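Local atomic coordinates of Endoglucanase(Endo-1,4-beta-glucanase)protein (Pseudomonas stutzeri, PDB entry 6R2J), a protein that probably hydrolyses internal beta-1,4 glycosidic bonds of cellulose, as other family 5 endoglucanases do, and binds cellobiose. Residues L171-G176 with K247-E252; F192-P197 with L201-H206. All coordinates share one frame; numbering follows the deposited sequence. Where two conformers were deposited one is given.

Interaction 1. Residues L171-G176 with K247-E252; sequences LIFIEG and KGFLGE
Phe173 and Phe249 reach toward each other inside the barrel and cross at about a right angle. Their ring planes are inclined at 67° and the centroids lie 5.4 Å apart. The touching is done by one ortho carbon of each ring: CD2 of Phe173 lies 3.6 Å from CD2 of Phe249, with CE2 of Phe173 following at 3.9 Å from that same Phe249 CD2. The first torsions differ. In Phe173, CG sits anti to the carbonyl carbon (chi1 -61°), whereas in Phe249 it is anti to the backbone N (chi1 174°), and these choices bring the two CD2 corners together. Gly251 CA lies over one face of the Phe249 ring, nearer its margin than its centre, at 3.5 Å from the plane.

The two strands belong to the parallel barrel of a family 5 glycosidase and are not neighbours: strand 201-206 runs between them, and its Glu204 side chain touches both phenylalanines. Ile172 and Ile174 turn the other way, onto helix 152-166. Farther along, Glu175 and Glu252 do not meet, but Arg56 forms a salt bridge with each. The link between these next-nearest strands is thus purely apolar and buried, held by van der Waals contact between the rings without directional bonds, beside a polar network of carboxylates and arginine.

Interaction 2. Residues F192-P197 with L201-H206; sequences FLINDP and LIYEAH. With BGC (beta-D-glucopyranose), chain E.
Tyr203 receives the loop at the edge of its ring: Ile194 N and Phe192 CE2 both lie near the ring plane, while Trp240 meets Tyr203 in an edge-to-face pair. The Phe192 ring is turned 78° from that of Tyr203, and its CE2 comes 4.0 Å from Tyr203 CE2 in an oblique approach. This is the outer layer of a TIM barrel, where the loop after helix 185-188 folds back over strand 201-206 before entering it. The backbone is pinned by a nearly straight bond: Ile194 N donates to Tyr203 OH at 3.2 Å, with an angle of 169°. Changing Tyr203 to a phenylalanine would probably leave Ile194 N without this acceptor and the water held between Ile194 O and Tyr203 OH without one of its anchors.

Leu201 packs beside this, its CD1 3.5 Å from Asp196 CB and 4.1 Å from Ile194 CB. Asp196, with CG anti to the backbone N (chi1 -178°), lies alongside Leu201, the two side chains pointing opposite ways, and its carboxylate forms a salt bridge with Arg164 and accepts from Arg200 N. At the strand's far end His206 belongs to the glucose pocket; its NE2 donates to Glu204 OE2, which lies in the imidazole plane, though the carboxylate is met from above its own plane. Back at the loop, that water donates to Ile194 O at 2.7 Å and lies 3.0 Å from Tyr203 OH.

Overall arrangement
Following the chain, strand 171-175 comes first, then the short helices 177-180 and 185-188 and the loop 192-197. After only three intervening residues strand 201-206 begins, and interaction 2 closes this short loop. Helix 229-244 then leads to strand 248-252, where interaction 1 closes a loop with 70 residues between its segments. Interaction 2 is nested entirely inside it. In the sheet, strand 201-206 lies between the two strands of interaction 1 and runs parallel to both. Interaction 1 therefore joins next-nearest strands in the barrel interior, while interaction 2 fastens the middle strand to the connecting loop on the barrel's outside.

Interaction 1. Residues L171-G176 with K247-E252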
ATOM      1  N   LEU A 171       5.466  -0.518  12.305  1.00 10.76           N
ATOM      2  CA  LEU A 171       6.161  -0.293  11.046  1.00  9.76           C
ATOM      3  C   LEU A 171       5.652   0.975  10.362  1.00  8.13           C
ATOM      4  O   LEU A 171       4.486   1.356  10.472  1.00  7.40           O
ATOM      5  CB  LEU A 171       5.946  -1.476  10.100  1.00  9.56           C
ATOM      6  CG  LEU A 171       6.499  -2.811  10.593  1.00 11.03           C
ATOM      7  CD1 LEU A 171       6.210  -3.902   9.605  1.00 11.28           C
ATOM      8  CD2 LEU A 171       7.980  -2.705  10.876  1.00 12.65           C
ATOM      9  N   ILE A 172       6.547   1.613   9.619  1.00  8.07           N
ATOM     10  CA  ILE A 172       6.198   2.760   8.787  1.00  9.20           C
ATOM     11  C   ILE A 172       6.704   2.478   7.382  1.00  7.88           C
ATOM     12  O   ILE A 172       7.868   2.083   7.209  1.00  7.80           O
ATOM     13  CB  ILE A 172       6.789   4.086   9.310  1.00 11.89           C
ATOM     14  CG1 ILE A 172       6.204   4.448  10.672  1.00 11.45           C
ATOM     15  CG2 ILE A 172       6.563   5.226   8.237  1.00 12.72           C
ATOM     16  CD1 ILE A 172       7.005   5.530  11.414  1.00 12.49           C
ATOM     17  N   PHE A 173       5.832   2.713   6.387  1.00  6.53           N
ATOM     18  CA  PHE A 173       6.100   2.483   4.973  1.00  7.84           C
ATOM     19  C   PHE A 173       6.295   3.813   4.256  1.00  8.36           C
ATOM     20  O   PHE A 173       5.432   4.713   4.313  1.00  7.81           O
ATOM     21  CB  PHE A 173       4.982   1.638   4.364  1.00  7.11           C
ATOM     22  CG  PHE A 173       4.866   0.272   5.030  1.00  8.44           C
ATOM     23  CD1 PHE A 173       4.252   0.124   6.256  1.00  7.50           C
ATOM     24  CD2 PHE A 173       5.406  -0.865   4.439  1.00  9.50           C
ATOM     25  CE1 PHE A 173       4.183  -1.105   6.857  1.00  7.57           C
ATOM     26  CE2 PHE A 173       5.299  -2.113   5.047  1.00  8.53           C
ATOM     27  CZ  PHE A 173       4.707  -2.209   6.246  1.00  7.47           C
ATOM     28  N   ILE A 174       7.447   3.926   3.601  1.00  8.98           N
ATOM     29  CA  ILE A 174       7.878   5.147   2.944  1.00  8.45           C
ATOM     30  C   ILE A 174       7.848   4.925   1.431  1.00  8.68           C
ATOM     31  O   ILE A 174       8.606   4.111   0.889  1.00  8.36           O
ATOM     32  CB  ILE A 174       9.276   5.585   3.420  1.00 10.44           C
ATOM     33  CG1 ILE A 174       9.339   5.695   4.953  1.00 11.80           C
ATOM     34  CG2 ILE A 174       9.683   6.935   2.752  1.00 10.85           C
ATOM     35  CD1 ILE A 174       8.448   6.753   5.570  1.00 12.72           C
ATOM     36  N   GLU A 175       7.007   5.692   0.749  1.00  9.43           N
ATOM     37  CA  GLU A 175       7.021   5.808  -0.696  1.00  9.09           C
ATOM     38  C   GLU A 175       7.919   6.968  -1.153  1.00 10.01           C
ATOM     39  O   GLU A 175       8.305   7.860  -0.369  1.00 10.22           O
ATOM     40  CB  GLU A 175       5.569   5.982  -1.201  1.00  8.82           C
ATOM     41  CG  GLU A 175       4.701   4.794  -0.767  1.00  8.02           C
ATOM     42  CD  GLU A 175       3.315   4.791  -1.355  1.00  7.81           C
ATOM     43  OE1 GLU A 175       3.192   5.092  -2.552  1.00  6.73           O
ATOM     44  OE2 GLU A 175       2.345   4.464  -0.598  1.00  9.58           O
ATOM     45  N   GLY A 176       8.281   6.921  -2.437  1.00  9.89           N
ATOM     46  CA  GLY A 176       9.080   7.938  -3.069  1.00  8.99           C
ATOM     47  C   GLY A 176       8.328   8.678  -4.169  1.00  8.83           C
ATOM     48  O   GLY A 176       7.173   8.417  -4.496  1.00  8.73           O
ATOM     49  N   LYS A 247      14.647  -2.499   3.600  1.00 12.07           N
ATOM     50  CA  LYS A 247      13.576  -3.466   3.371  0.59 11.46           C
ATOM     51  C   LYS A 247      12.562  -2.897   2.392  1.00 11.56           C
ATOM     52  O   LYS A 247      12.259  -1.711   2.419  1.00 12.01           O
ATOM     53  CB  LYS A 247      12.842  -3.850   4.661  0.59 11.01           C
ATOM     54  CG  LYS A 247      13.716  -4.453   5.752  0.59 12.26           C
ATOM     55  CD  LYS A 247      13.039  -4.301   7.110  0.59 13.69           C
ATOM     56  CE  LYS A 247      12.912  -2.829   7.571  0.59 14.16           C
ATOM     57  NZ  LYS A 247      12.374  -2.725   8.954  0.59 14.86           N
ATOM     58  N   GLY A 248      12.008  -3.767   1.551  1.00 11.30           N
ATOM     59  CA  GLY A 248      11.038  -3.327   0.564  1.00 11.34           C
ATOM     60  C   GLY A 248       9.630  -3.898   0.628  1.00 10.28           C
ATOM     61  O   GLY A 248       9.375  -4.933   1.244  1.00 10.71           O
ATOM     62  N   PHE A 249       8.723  -3.249  -0.102  1.00 10.77           N
ATOM     63  CA  PHE A 249       7.310  -3.605  -0.168  1.00  9.11           C
ATOM     64  C   PHE A 249       6.834  -3.109  -1.533  1.00  8.71           C
ATOM     65  O   PHE A 249       7.016  -1.931  -1.873  1.00  9.47           O
ATOM     66  CB  PHE A 249       6.555  -2.987   1.030  1.00  7.61           C
ATOM     67  CG  PHE A 249       5.054  -3.171   0.982  1.00  6.93           C
ATOM     68  CD1 PHE A 249       4.482  -4.399   0.634  1.00  8.14           C
ATOM     69  CD2 PHE A 249       4.225  -2.115   1.271  1.00  7.10           C
ATOM     70  CE1 PHE A 249       3.093  -4.568   0.587  1.00  6.99           C
ATOM     71  CE2 PHE A 249       2.832  -2.263   1.205  1.00  8.24           C
ATOM     72  CZ  PHE A 249       2.265  -3.497   0.872  1.00  8.06           C
ATOM     73  N   LEU A 250       6.284  -4.009  -2.346  1.00  7.45           N
ATOM     74  CA  LEU A 250       5.638  -3.598  -3.593  1.00  8.30           C
ATOM     75  C   LEU A 250       4.142  -3.405  -3.333  1.00  7.53           C
ATOM     76  O   LEU A 250       3.325  -4.316  -3.511  1.00  8.32           O
ATOM     77  CB  LEU A 250       5.887  -4.624  -4.683  1.00 10.54           C
ATOM     78  CG  LEU A 250       5.636  -4.046  -6.068  1.00 12.72           C
ATOM     79  CD1 LEU A 250       6.761  -3.055  -6.542  1.00 14.48           C
ATOM     80  CD2 LEU A 250       5.445  -5.196  -7.047  1.00 11.92           C
ATOM     81  N   GLY A 251       3.790  -2.190  -2.916  1.00  7.15           N
ATOM     82  CA  GLY A 251       2.467  -1.915  -2.368  1.00  5.69           C
ATOM     83  C   GLY A 251       1.323  -1.932  -3.351  1.00  5.85           C
ATOM     84  O   GLY A 251       0.158  -1.951  -2.936  1.00  6.42           O
ATOM     85  N   GLU A 252       1.621  -1.847  -4.631  1.00  6.62           N
ATOM     86  CA  GLU A 252       0.578  -2.018  -5.622  1.00  5.90           C
ATOM     87  C   GLU A 252       1.139  -2.595  -6.907  1.00  6.02           C
ATOM     88  O   GLU A 252       2.249  -2.269  -7.315  1.00  6.33           O
ATOM     89  CB  GLU A 252      -0.046  -0.712  -6.067  1.00  6.43           C
ATOM     90  CG  GLU A 252      -0.839  -0.000  -5.016  1.00  7.12           C
ATOM     91  CD  GLU A 252      -1.445   1.265  -5.546  1.00  7.76           C
ATOM     92  OE1 GLU A 252      -1.521   1.406  -6.804  1.00  8.95           O
ATOM     93  OE2 GLU A 252      -1.805   2.119  -4.703  1.00  8.89           O
TER

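Interaction 2. Residues F192-P197 with L201-H206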
ATOM      1  N   PHE A 192      17.528   9.016  -1.289  1.00 19.94           N
ATOM      2  CA  PHE A 192      16.360   9.163  -0.441  1.00 17.28           C
ATOM      3  C   PHE A 192      16.594   8.333   0.824  1.00 15.09           C
ATOM      4  O   PHE A 192      16.979   7.156   0.751  1.00 13.58           O
ATOM      5  CB  PHE A 192      15.110   8.747  -1.251  1.00 17.60           C
ATOM      6  CG  PHE A 192      13.801   8.930  -0.518  1.00 15.88           C
ATOM      7  CD1 PHE A 192      13.534  10.094   0.194  1.00 16.11           C
ATOM      8  CD2 PHE A 192      12.852   7.914  -0.527  1.00 14.40           C
ATOM      9  CE1 PHE A 192      12.344  10.244   0.897  1.00 15.11           C
ATOM     10  CE2 PHE A 192      11.671   8.031   0.195  1.00 15.02           C
ATOM     11  CZ  PHE A 192      11.401   9.208   0.904  1.00 16.07           C
ATOM     12  N   LEU A 193      16.402   8.967   1.987  1.00 14.67           N
ATOM     13  CA  LEU A 193      16.665   8.291   3.256  1.00 14.40           C
ATOM     14  C   LEU A 193      15.950   9.006   4.382  1.00 12.30           C
ATOM     15  O   LEU A 193      16.287  10.145   4.706  1.00 14.32           O
ATOM     16  CB  LEU A 193      18.165   8.264   3.557  1.00 16.41           C
ATOM     17  CG  LEU A 193      18.609   7.271   4.643  1.00 18.52           C
ATOM     18  CD1 LEU A 193      20.156   7.180   4.700  1.00 19.65           C
ATOM     19  CD2 LEU A 193      18.092   7.649   6.018  1.00 19.34           C
ATOM     20  N   ILE A 194      15.039   8.316   5.011  1.00 10.00           N
ATOM     21  CA  ILE A 194      14.322   8.802   6.182  1.00  9.42           C
ATOM     22  C   ILE A 194      14.930   8.182   7.433  1.00  9.13           C
ATOM     23  O   ILE A 194      15.292   6.999   7.457  1.00 10.68           O
ATOM     24  CB  ILE A 194      12.817   8.471   6.060  1.00  9.76           C
ATOM     25  CG1 ILE A 194      12.283   8.964   4.710  1.00 11.46           C
ATOM     26  CG2 ILE A 194      12.021   9.064   7.212  1.00  9.35           C
ATOM     27  CD1 ILE A 194      12.304  10.487   4.581  1.00 13.63           C
ATOM     28  N   ASN A 195      15.017   8.969   8.488  1.00  9.52           N
ATOM     29  CA  ASN A 195      15.639   8.520   9.719  1.00  9.65           C
ATOM     30  C   ASN A 195      14.594   7.902  10.642  1.00 10.23           C
ATOM     31  O   ASN A 195      13.574   8.539  10.953  1.00 10.67           O
ATOM     32  CB  ASN A 195      16.290   9.709  10.405  1.00  9.31           C
ATOM     33  CG  ASN A 195      17.402  10.310   9.590  1.00 11.14           C
ATOM     34  OD1 ASN A 195      18.295   9.611   9.132  1.00 11.41           O
ATOM     35  ND2 ASN A 195      17.344  11.631   9.386  1.00 14.62           N
ATOM     36  N   ASP A 196      14.850   6.662  11.052  1.00 10.45           N
ATOM     37  CA  ASP A 196      14.000   5.944  11.997  1.00 10.15           C
ATOM     38  C   ASP A 196      14.900   5.201  12.971  1.00 11.38           C
ATOM     39  O   ASP A 196      15.423   4.121  12.649  1.00 11.20           O
ATOM     40  CB  ASP A 196      13.015   4.982  11.345  1.00  9.76           C
ATOM     41  CG  ASP A 196      12.109   4.298  12.375  1.00  9.46           C
ATOM     42  OD1 ASP A 196      12.003   4.761  13.524  1.00 10.94           O
ATOM     43  OD2 ASP A 196      11.474   3.291  12.038  1.00  8.56           O
ATOM     44  N   PRO A 197      15.136   5.761  14.156  1.00 14.01           N
ATOM     45  CA  PRO A 197      15.965   5.061  15.148  1.00 15.15           C
ATOM     46  C   PRO A 197      15.317   3.772  15.653  1.00 15.68           C
ATOM     47  O   PRO A 197      15.992   2.981  16.328  1.00 16.72           O
ATOM     48  CB  PRO A 197      16.134   6.101  16.278  1.00 16.08           C
ATOM     49  CG  PRO A 197      15.036   7.052  16.077  1.00 16.17           C
ATOM     50  CD  PRO A 197      14.786   7.113  14.597  1.00 14.76           C
ATOM     51  N   LEU A 201      11.238   0.766   9.533  1.00 13.57           N
ATOM     52  CA  LEU A 201      10.846   1.465   8.316  1.00 12.74           C
ATOM     53  C   LEU A 201      11.049   0.533   7.132  1.00 12.42           C
ATOM     54  O   LEU A 201      12.039  -0.218   7.086  1.00 12.99           O
ATOM     55  CB  LEU A 201      11.750   2.678   8.122  1.00 15.07           C
ATOM     56  CG  LEU A 201      11.361   3.879   7.268  1.00 16.91           C
ATOM     57  CD1 LEU A 201      11.738   5.094   8.048  1.00 17.31           C
ATOM     58  CD2 LEU A 201      12.100   3.710   5.965  1.00 17.32           C
ATOM     59  N   ILE A 202      10.122   0.604   6.173  1.00  9.48           N
ATOM     60  CA  ILE A 202      10.201  -0.160   4.930  1.00 10.80           C
ATOM     61  C   ILE A 202       9.857   0.786   3.785  1.00  9.69           C
ATOM     62  O   ILE A 202       8.957   1.622   3.897  1.00  9.86           O
ATOM     63  CB  ILE A 202       9.289  -1.410   4.954  1.00 11.71           C
ATOM     64  CG1 ILE A 202       9.734  -2.301   6.125  1.00 11.91           C
ATOM     65  CG2 ILE A 202       9.328  -2.118   3.630  1.00 11.50           C
ATOM     66  CD1 ILE A 202       8.669  -3.337   6.577  1.00 13.69           C
ATOM     67  N   TYR A 203      10.580   0.639   2.679  1.00  9.42           N
ATOM     68  CA  TYR A 203      10.384   1.458   1.489  1.00 10.28           C
ATOM     69  C   TYR A 203       9.474   0.721   0.534  1.00 10.07           C
ATOM     70  O   TYR A 203       9.464  -0.506   0.479  1.00 12.24           O
ATOM     71  CB  TYR A 203      11.701   1.800   0.824  1.00 10.61           C
ATOM     72  CG  TYR A 203      12.486   2.734   1.694  1.00 10.90           C
ATOM     73  CD1 TYR A 203      13.328   2.233   2.679  1.00 11.31           C
ATOM     74  CD2 TYR A 203      12.341   4.122   1.576  1.00 10.67           C
ATOM     75  CE1 TYR A 203      14.044   3.076   3.493  1.00 10.89           C
ATOM     76  CE2 TYR A 203      13.078   4.985   2.377  1.00 11.55           C
ATOM     77  CZ  TYR A 203      13.929   4.454   3.338  1.00 11.40           C
ATOM     78  OH  TYR A 203      14.680   5.279   4.155  1.00 11.61           O
ATOM     79  N   GLU A 204       8.662   1.476  -0.174  1.00  9.54           N
ATOM     80  CA  GLU A 204       7.527   0.895  -0.865  1.00  8.54           C
ATOM     81  C   GLU A 204       7.387   1.594  -2.198  1.00  8.28           C
ATOM     82  O   GLU A 204       7.290   2.826  -2.245  1.00  8.24           O
ATOM     83  CB  GLU A 204       6.210   1.112  -0.120  1.00  7.55           C
ATOM     84  CG  GLU A 204       5.013   0.899  -1.049  1.00  8.72           C
ATOM     85  CD  GLU A 204       3.672   1.133  -0.343  1.00  8.53           C
ATOM     86  OE1 GLU A 204       3.652   1.482   0.871  1.00  9.42           O
ATOM     87  OE2 GLU A 204       2.638   0.983  -1.018  1.00  8.58           O
ATOM     88  N   ALA A 205       7.310   0.792  -3.259  1.00  9.38           N
ATOM     89  CA  ALA A 205       7.107   1.244  -4.625  1.00  9.90           C
ATOM     90  C   ALA A 205       5.901   0.517  -5.205  1.00  9.47           C
ATOM     91  O   ALA A 205       5.453  -0.516  -4.682  1.00  7.34           O
ATOM     92  CB  ALA A 205       8.313   0.944  -5.529  1.00  9.74           C
ATOM     93  N   HIS A 206       5.427   1.064  -6.334  1.00 10.05           N
ATOM     94  CA  HIS A 206       4.305   0.564  -7.113  1.00  9.29           C
ATOM     95  C   HIS A 206       4.810   0.195  -8.489  1.00  7.87           C
ATOM     96  O   HIS A 206       5.811   0.735  -8.961  1.00  8.31           O
ATOM     97  CB  HIS A 206       3.208   1.623  -7.210  1.00  8.74           C
ATOM     98  CG  HIS A 206       2.608   1.940  -5.879  1.00  9.38           C
ATOM     99  ND1 HIS A 206       1.701   2.951  -5.674  1.00  9.95           N
ATOM    100  CD2 HIS A 206       2.810   1.372  -4.664  1.00  9.60           C
ATOM    101  CE1 HIS A 206       1.377   2.999  -4.393  1.00 10.03           C
ATOM    102  NE2 HIS A 206       2.004   2.025  -3.767  1.00  8.34           N
TER
HETATM  103  C2  BGC E   2       3.961   5.549 -12.087  0.71 15.36           C
HETATM  104  C3  BGC E   2       4.433   4.780 -10.894  0.71 10.56           C
HETATM  105  C4  BGC E   2       3.170   4.375 -10.209  0.71 11.69           C
HETATM  106  C5  BGC E   2       1.973   4.101 -11.065  0.71 33.08           C
HETATM  107  C6  BGC E   2       0.936   3.665 -10.074  0.71  7.08           C
HETATM  108  C1  BGC E   2       2.622   5.368 -12.848  0.71 20.14           C
HETATM  109  O2  BGC E   2       5.167   5.709 -12.939  0.71 19.35           O
HETATM  110  O3  BGC E   2       5.253   5.561 -10.018  0.71 51.96           O
HETATM  111  O4  BGC E   2       3.715   3.342  -9.420  0.71 18.47           O
HETATM  112  O5  BGC E   2       1.612   5.389 -11.759  0.71 20.05           O
HETATM  113  O6  BGC E   2      -0.359   3.830 -10.710  0.71 17.58           O
HETATM  114  O   HOH W   1      15.856   4.409   6.753  1.00 16.93           O